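Local coordinates for protein carbohydrate kinase, pfkB family (Enterococcus faecalis, PDB 3KTN) that probably phosphorylates a sugar acid, as a putative 2-keto-3-deoxygluconate kinase of the ribokinase-like PfkB family, and binds a magnesium ion, at residues A[31-36]-A[60-65]; A[39-44]-A[51-56]. All coordinates share one frame; numbering follows the deposited sequence.

Contact 1 of 2, residues A[31-36]-A[60-65]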
HETATM    1  N   MSE A  31       8.580  -2.726  -8.434  1.00 26.48           N
HETATM    2  CA  MSE A  31       9.499  -2.955  -9.541  1.00 29.88           C
HETATM    3  C   MSE A  31      10.888  -2.466  -9.161  1.00 29.33           C
HETATM    4  O   MSE A  31      11.029  -1.483  -8.445  1.00 29.57           O
HETATM    5  CB  MSE A  31       9.037  -2.196 -10.788  1.00 33.87           C
HETATM    6  CG  MSE A  31      10.043  -2.226 -11.938  1.00 44.15           C
HETATM    7 SE   MSE A  31       9.602  -0.982 -13.386  1.00 64.24          SE
HETATM    8  CE  MSE A  31      10.555   0.575 -12.751  1.00 52.63           C
ATOM      9  N   ASN A  32      11.916  -3.155  -9.632  1.00 29.40           N
ATOM     10  CA  ASN A  32      13.274  -2.720  -9.357  1.00 28.95           C
ATOM     11  C   ASN A  32      14.152  -2.983 -10.569  1.00 27.05           C
ATOM     12  O   ASN A  32      13.818  -3.811 -11.419  1.00 24.13           O
ATOM     13  CB  ASN A  32      13.848  -3.439  -8.128  1.00 33.33           C
ATOM     14  CG  ASN A  32      13.069  -3.127  -6.859  1.00 39.69           C
ATOM     15  OD1 ASN A  32      12.114  -3.826  -6.511  1.00 41.27           O
ATOM     16  ND2 ASN A  32      13.450  -2.050  -6.182  1.00 39.37           N
ATOM     17  N   PHE A  33      15.260  -2.256 -10.650  1.00 24.81           N
ATOM     18  CA  PHE A  33      16.213  -2.429 -11.739  1.00 25.78           C
ATOM     19  C   PHE A  33      17.305  -3.312 -11.178  1.00 26.89           C
ATOM     20  O   PHE A  33      17.990  -2.940 -10.231  1.00 26.13           O
ATOM     21  CB  PHE A  33      16.775  -1.077 -12.180  1.00 24.68           C
ATOM     22  CG  PHE A  33      15.787  -0.240 -12.935  1.00 25.10           C
ATOM     23  CD1 PHE A  33      15.627  -0.397 -14.306  1.00 23.56           C
ATOM     24  CD2 PHE A  33      14.975   0.672 -12.266  1.00 24.98           C
ATOM     25  CE1 PHE A  33      14.669   0.343 -15.003  1.00 24.60           C
ATOM     26  CE2 PHE A  33      14.015   1.416 -12.951  1.00 23.59           C
ATOM     27  CZ  PHE A  33      13.862   1.252 -14.321  1.00 23.68           C
ATOM     28  N   VAL A  34      17.434  -4.503 -11.750  1.00 26.29           N
ATOM     29  CA  VAL A  34      18.420  -5.462 -11.303  1.00 25.08           C
ATOM     30  C   VAL A  34      19.177  -6.022 -12.511  1.00 27.08           C
ATOM     31  O   VAL A  34      19.009  -5.551 -13.644  1.00 27.98           O
ATOM     32  CB  VAL A  34      17.730  -6.623 -10.520  1.00 25.73           C
ATOM     33  CG1 VAL A  34      16.978  -6.064  -9.307  1.00 22.96           C
ATOM     34  CG2 VAL A  34      16.751  -7.357 -11.428  1.00 20.49           C
ATOM     35  N   GLY A  35      20.004  -7.028 -12.248  1.00 27.05           N
ATOM     36  CA  GLY A  35      20.806  -7.668 -13.271  1.00 28.13           C
ATOM     37  C   GLY A  35      22.122  -8.051 -12.621  1.00 29.55           C
ATOM     38  O   GLY A  35      22.513  -7.430 -11.629  1.00 30.62           O
ATOM     39  N   THR A  36      22.797  -9.071 -13.149  1.00 28.70           N
ATOM     40  CA  THR A  36      24.082  -9.506 -12.591  1.00 29.86           C
ATOM     41  C   THR A  36      25.043  -8.337 -12.392  1.00 29.40           C
ATOM     42  O   THR A  36      25.589  -8.162 -11.306  1.00 31.36           O
ATOM     43  CB  THR A  36      24.762 -10.563 -13.496  1.00 31.44           C
ATOM     44  OG1 THR A  36      24.063 -11.804 -13.370  1.00 29.83           O
ATOM     45  CG2 THR A  36      26.229 -10.774 -13.098  1.00 33.52           C
ATOM     46  N   ASN A  60      14.152   6.846 -23.016  1.00 31.45           N
ATOM     47  CA  ASN A  60      12.766   7.137 -22.684  1.00 31.01           C
ATOM     48  C   ASN A  60      12.679   7.228 -21.160  1.00 30.00           C
ATOM     49  O   ASN A  60      13.681   7.025 -20.467  1.00 30.48           O
ATOM     50  CB  ASN A  60      11.800   6.085 -23.264  1.00 29.07           C
ATOM     51  CG  ASN A  60      12.032   4.691 -22.720  1.00 29.04           C
ATOM     52  OD1 ASN A  60      12.387   4.512 -21.557  1.00 33.42           O
ATOM     53  ND2 ASN A  60      11.800   3.688 -23.560  1.00 27.03           N
ATOM     54  N   ARG A  61      11.503   7.543 -20.635  1.00 29.84           N
ATOM     55  CA  ARG A  61      11.347   7.704 -19.193  1.00 28.81           C
ATOM     56  C   ARG A  61      11.715   6.471 -18.376  1.00 28.55           C
ATOM     57  O   ARG A  61      12.208   6.591 -17.253  1.00 28.89           O
ATOM     58  CB  ARG A  61       9.919   8.163 -18.887  1.00 29.35           C
ATOM     59  CG  ARG A  61       9.602   9.546 -19.485  1.00 29.44           C
ATOM     60  CD  ARG A  61       8.106   9.809 -19.516  1.00 29.83           C
ATOM     61  NE  ARG A  61       7.540   9.928 -18.176  1.00 31.30           N
ATOM     62  CZ  ARG A  61       7.590  11.032 -17.439  1.00 33.38           C
ATOM     63  NH1 ARG A  61       8.180  12.121 -17.919  1.00 31.39           N
ATOM     64  NH2 ARG A  61       7.053  11.048 -16.223  1.00 31.40           N
ATOM     65  N   LEU A  62      11.491   5.290 -18.938  1.00 26.79           N
ATOM     66  CA  LEU A  62      11.825   4.058 -18.237  1.00 28.88           C
ATOM     67  C   LEU A  62      13.345   3.927 -18.176  1.00 28.70           C
ATOM     68  O   LEU A  62      13.914   3.558 -17.139  1.00 27.52           O
ATOM     69  CB  LEU A  62      11.216   2.856 -18.957  1.00 29.72           C
ATOM     70  CG  LEU A  62      11.347   1.513 -18.235  1.00 32.33           C
ATOM     71  CD1 LEU A  62      10.567   1.547 -16.924  1.00 32.43           C
ATOM     72  CD2 LEU A  62      10.810   0.406 -19.142  1.00 33.50           C
ATOM     73  N   GLY A  63      14.006   4.247 -19.288  1.00 28.46           N
ATOM     74  CA  GLY A  63      15.455   4.180 -19.316  1.00 26.58           C
ATOM     75  C   GLY A  63      16.035   5.198 -18.348  1.00 26.59           C
ATOM     76  O   GLY A  63      17.030   4.927 -17.679  1.00 28.61           O
ATOM     77  N   GLU A  64      15.414   6.375 -18.274  1.00 28.00           N
ATOM     78  CA  GLU A  64      15.876   7.429 -17.365  1.00 28.85           C
ATOM     79  C   GLU A  64      15.703   6.999 -15.903  1.00 28.22           C
ATOM     80  O   GLU A  64      16.541   7.301 -15.050  1.00 29.06           O
ATOM     81  CB  GLU A  64      15.105   8.735 -17.618  1.00 30.15           C
ATOM     82  CG  GLU A  64      15.498   9.459 -18.904  1.00 35.35           C
ATOM     83  CD  GLU A  64      16.977   9.823 -18.931  1.00 38.71           C
ATOM     84  OE1 GLU A  64      17.439  10.540 -18.017  1.00 41.44           O
ATOM     85  OE2 GLU A  64      17.681   9.389 -19.863  1.00 43.72           O
ATOM     86  N   ALA A  65      14.610   6.297 -15.613  1.00 27.20           N
ATOM     87  CA  ALA A  65      14.364   5.827 -14.255  1.00 24.96           C
ATOM     88  C   ALA A  65      15.416   4.770 -13.947  1.00 24.02           C
ATOM     89  O   ALA A  65      15.856   4.631 -12.810  1.00 25.58           O
ATOM     90  CB  ALA A  65      12.957   5.236 -14.138  1.00 22.98           C
TER

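Contact 2 of 2, residues A[39-44]-A[51-56]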
ATOM      1  N   ASN A  39      23.662  -5.910  -9.603  1.00 27.10           N
ATOM      2  CA  ASN A  39      23.799  -6.479  -8.260  1.00 27.59           C
ATOM      3  C   ASN A  39      25.244  -6.439  -7.800  1.00 27.78           C
ATOM      4  O   ASN A  39      25.542  -6.068  -6.656  1.00 25.75           O
ATOM      5  CB  ASN A  39      23.313  -7.938  -8.223  1.00 25.34           C
ATOM      6  CG  ASN A  39      21.904  -8.102  -8.765  1.00 27.90           C
ATOM      7  OD1 ASN A  39      21.138  -7.137  -8.843  1.00 28.90           O
ATOM      8  ND2 ASN A  39      21.547  -9.330  -9.129  1.00 25.79           N
ATOM      9  N   LEU A  40      26.137  -6.844  -8.692  1.00 28.82           N
ATOM     10  CA  LEU A  40      27.558  -6.867  -8.386  1.00 30.71           C
ATOM     11  C   LEU A  40      28.096  -5.480  -8.055  1.00 30.16           C
ATOM     12  O   LEU A  40      28.632  -5.257  -6.967  1.00 31.55           O
ATOM     13  CB  LEU A  40      28.342  -7.444  -9.570  1.00 31.33           C
ATOM     14  CG  LEU A  40      29.855  -7.549  -9.342  1.00 32.11           C
ATOM     15  CD1 LEU A  40      30.120  -8.493  -8.173  1.00 30.98           C
ATOM     16  CD2 LEU A  40      30.551  -8.050 -10.605  1.00 32.22           C
ATOM     17  N   LEU A  41      27.956  -4.552  -8.996  1.00 28.58           N
ATOM     18  CA  LEU A  41      28.457  -3.198  -8.796  1.00 29.37           C
ATOM     19  C   LEU A  41      27.795  -2.472  -7.622  1.00 30.86           C
ATOM     20  O   LEU A  41      28.453  -1.692  -6.917  1.00 31.10           O
ATOM     21  CB  LEU A  41      28.287  -2.380 -10.078  1.00 28.75           C
ATOM     22  CG  LEU A  41      29.006  -2.919 -11.321  1.00 32.63           C
ATOM     23  CD1 LEU A  41      28.880  -1.902 -12.449  1.00 29.15           C
ATOM     24  CD2 LEU A  41      30.476  -3.202 -11.003  1.00 31.60           C
ATOM     25  N   ALA A  42      26.504  -2.727  -7.412  1.00 28.34           N
ATOM     26  CA  ALA A  42      25.775  -2.090  -6.317  1.00 28.79           C
ATOM     27  C   ALA A  42      26.395  -2.483  -4.982  1.00 27.89           C
ATOM     28  O   ALA A  42      26.636  -1.633  -4.126  1.00 28.43           O
ATOM     29  CB  ALA A  42      24.298  -2.501  -6.344  1.00 26.57           C
ATOM     30  N   ASN A  43      26.658  -3.774  -4.806  1.00 27.32           N
ATOM     31  CA  ASN A  43      27.248  -4.252  -3.563  1.00 27.91           C
ATOM     32  C   ASN A  43      28.665  -3.699  -3.394  1.00 29.21           C
ATOM     33  O   ASN A  43      29.039  -3.259  -2.308  1.00 29.53           O
ATOM     34  CB  ASN A  43      27.282  -5.782  -3.533  1.00 25.08           C
ATOM     35  CG  ASN A  43      27.401  -6.327  -2.125  1.00 28.35           C
ATOM     36  OD1 ASN A  43      27.677  -5.582  -1.178  1.00 32.46           O
ATOM     37  ND2 ASN A  43      27.194  -7.629  -1.973  1.00 26.71           N
ATOM     38  N   LEU A  44      29.453  -3.730  -4.468  1.00 29.35           N
ATOM     39  CA  LEU A  44      30.822  -3.212  -4.424  1.00 29.90           C
ATOM     40  C   LEU A  44      30.824  -1.704  -4.121  1.00 31.18           C
ATOM     41  O   LEU A  44      31.703  -1.207  -3.418  1.00 30.78           O
ATOM     42  CB  LEU A  44      31.538  -3.497  -5.750  1.00 27.26           C
ATOM     43  CG  LEU A  44      31.840  -4.979  -6.020  1.00 29.47           C
ATOM     44  CD1 LEU A  44      32.442  -5.153  -7.408  1.00 28.03           C
ATOM     45  CD2 LEU A  44      32.791  -5.506  -4.951  1.00 26.81           C
ATOM     46  N   THR A  51      32.567   2.243  -8.881  1.00 36.11           N
ATOM     47  CA  THR A  51      32.002   1.314  -9.848  1.00 34.09           C
ATOM     48  C   THR A  51      31.288   2.020 -10.990  1.00 33.62           C
ATOM     49  O   THR A  51      30.784   3.129 -10.831  1.00 35.56           O
ATOM     50  CB  THR A  51      30.998   0.364  -9.157  1.00 33.14           C
ATOM     51  OG1 THR A  51      29.822   1.097  -8.791  1.00 35.53           O
ATOM     52  CG2 THR A  51      31.607  -0.219  -7.898  1.00 31.14           C
ATOM     53  N   ALA A  52      31.241   1.363 -12.141  1.00 31.99           N
ATOM     54  CA  ALA A  52      30.583   1.925 -13.304  1.00 32.44           C
ATOM     55  C   ALA A  52      30.064   0.793 -14.176  1.00 33.21           C
ATOM     56  O   ALA A  52      30.759  -0.201 -14.400  1.00 33.30           O
ATOM     57  CB  ALA A  52      31.559   2.793 -14.092  1.00 33.51           C
ATOM     58  N   LEU A  53      28.839   0.941 -14.666  1.00 31.96           N
ATOM     59  CA  LEU A  53      28.239  -0.080 -15.505  1.00 31.45           C
ATOM     60  C   LEU A  53      28.298   0.305 -16.974  1.00 32.56           C
ATOM     61  O   LEU A  53      27.938   1.421 -17.347  1.00 32.96           O
ATOM     62  CB  LEU A  53      26.777  -0.308 -15.103  1.00 32.22           C
ATOM     63  CG  LEU A  53      26.010  -1.363 -15.900  1.00 32.22           C
ATOM     64  CD1 LEU A  53      26.649  -2.730 -15.672  1.00 32.86           C
ATOM     65  CD2 LEU A  53      24.548  -1.384 -15.456  1.00 34.17           C
ATOM     66  N   ILE A  54      28.757  -0.625 -17.804  1.00 31.75           N
ATOM     67  CA  ILE A  54      28.829  -0.395 -19.236  1.00 33.25           C
ATOM     68  C   ILE A  54      27.666  -1.166 -19.842  1.00 31.22           C
ATOM     69  O   ILE A  54      27.639  -2.392 -19.795  1.00 30.82           O
ATOM     70  CB  ILE A  54      30.156  -0.925 -19.831  1.00 35.79           C
ATOM     71  CG1 ILE A  54      31.339  -0.287 -19.103  1.00 38.27           C
ATOM     72  CG2 ILE A  54      30.216  -0.610 -21.319  1.00 35.29           C
ATOM     73  CD1 ILE A  54      32.694  -0.855 -19.501  1.00 44.24           C
ATOM     74  N   THR A  55      26.705  -0.445 -20.407  1.00 31.07           N
ATOM     75  CA  THR A  55      25.533  -1.074 -20.995  1.00 30.39           C
ATOM     76  C   THR A  55      24.749  -0.003 -21.742  1.00 30.18           C
ATOM     77  O   THR A  55      25.214   1.125 -21.885  1.00 32.24           O
ATOM     78  CB  THR A  55      24.630  -1.668 -19.884  1.00 31.41           C
ATOM     79  OG1 THR A  55      23.602  -2.484 -20.463  1.00 32.24           O
ATOM     80  CG2 THR A  55      23.985  -0.543 -19.092  1.00 28.66           C
ATOM     81  N   LYS A  56      23.560  -0.359 -22.214  1.00 30.36           N
ATOM     82  CA  LYS A  56      22.696   0.591 -22.909  1.00 31.99           C
ATOM     83  C   LYS A  56      21.304   0.557 -22.291  1.00 32.01           C
ATOM     84  O   LYS A  56      20.856  -0.480 -21.792  1.00 30.68           O
ATOM     85  CB  LYS A  56      22.551   0.245 -24.399  1.00 33.33           C
ATOM     86  CG  LYS A  56      23.843   0.233 -25.209  1.00 35.39           C
ATOM     87  CD  LYS A  56      24.485   1.607 -25.311  1.00 34.77           C
ATOM     88  CE  LYS A  56      25.741   1.551 -26.192  1.00 36.71           C
ATOM     89  NZ  LYS A  56      26.575   2.777 -26.075  1.00 32.80           N
TER

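Contact 1 of 2, residues A[31-36]-A[60-65]
Phe-33 pushes its ring from the end of strand 28-34 against the first turn of helix 61-72, and the far rim of the ring does the touching. Its CZ lies 3.6 Å from the carbonyl oxygen of Leu-62, and CE2 sits 3.7 Å from the carbonyl oxygen of Ala-65. Both oxygens approach the ring obliquely. With CG set beside the backbone N and anti to the carbonyl carbon (chi1 -72°), the ring reaches out to the helix, where the methyl CB of Ala-65 meets its CZ at 4.1 Å. Leu-62 adds its CD1 methyl, 4.2 Å from Phe-33 CZ. Met-31, a selenomethionine two residues before Phe-33, brings its terminal CE to 4.3 Å from the same CD1 of Leu-62. No hydrogen bond joins the segments; the buried contact rests on van der Waals packing of the ring against two carbonyls and the apolar side chains.

The helix start is fixed from its own side. Asn-60 is the N-cap, its OD1 taking the Gly-63 N-H at 2.8 Å in a nearly straight bond (162°), with a weaker one from Leu-62 N. Met-31 also packs on Phe-91 of a second subunit, and Arg-61 forms a salt bridge with Glu-93 of that subunit. The arrangement joins the small four-stranded lid sheet to the large alpha/beta domain beside a subunit interface, consistent with the lid-to-lid pairing known in ribokinase-like kinases.

Contact 2 of 2, residues A[39-44]-A[51-56]
In the alpha/beta core of this ribokinase-like domain, helix 36-46 packs against strand 50-57, the next strand of the chain, and runs nearly antiparallel to it, at 166° between the short segments. Leu-41 and Thr-51 carry the contact. One methyl of Leu-41, CD1, is pressed to 3.2 Å from the carbonyl oxygen of Ala-52, a tight approach to the strand backbone, and also rests 3.7 Å from CB of Leu-53. With CG anti to the carbonyl carbon (chi1 -60°) and CD1 extended from CA (chi2 -173°), that methyl reaches the strand backbone while CD2 stays near Thr-51 CB.

Thr-51, rising from the strand, slides past Leu-41 in the opposite direction, the CB atoms of Leu-41 and Thr-51 4.0 Å apart. Its methyl CG2 lies 3.6 Å from the carbonyl oxygen of Leu-41 and 3.9 Å from CB of Leu-44, one turn further along the helix. Nothing here is hydrogen-bonded across the segments. Leu-41 and Leu-44 also touch Ala-7 and Ile-5 of strand 4-8, the neighbouring strand, while the side chain of Leu-40 meets helix 278-291. Helix 36-46 thus lies on the central sheet with helix 278-291 along its flank, the helix-on-sheet layering of the ribokinase-like alpha/beta fold.

Both contacts fall on one run of chain: strand 28-34, helix 36-46, strand 50-57, helix 61-72. Contact 1 pairs the first and last of these and contact 2 the middle two, so contact 2 is nested inside the loop that contact 1 closes. Their centres lie about 13 Å apart, and they meet directly where Val-34 CB packs 3.8 Å from Asn-39 OD1. Contact 2 belongs to the nine-stranded sheet and its helices, deeper in the chain; contact 1 sits further out, where the four-stranded sheet and a second subunit come in. Contact 1 joins the small sheet to the core, while contact 2 packs the core itself; both lie away from the magnesium site.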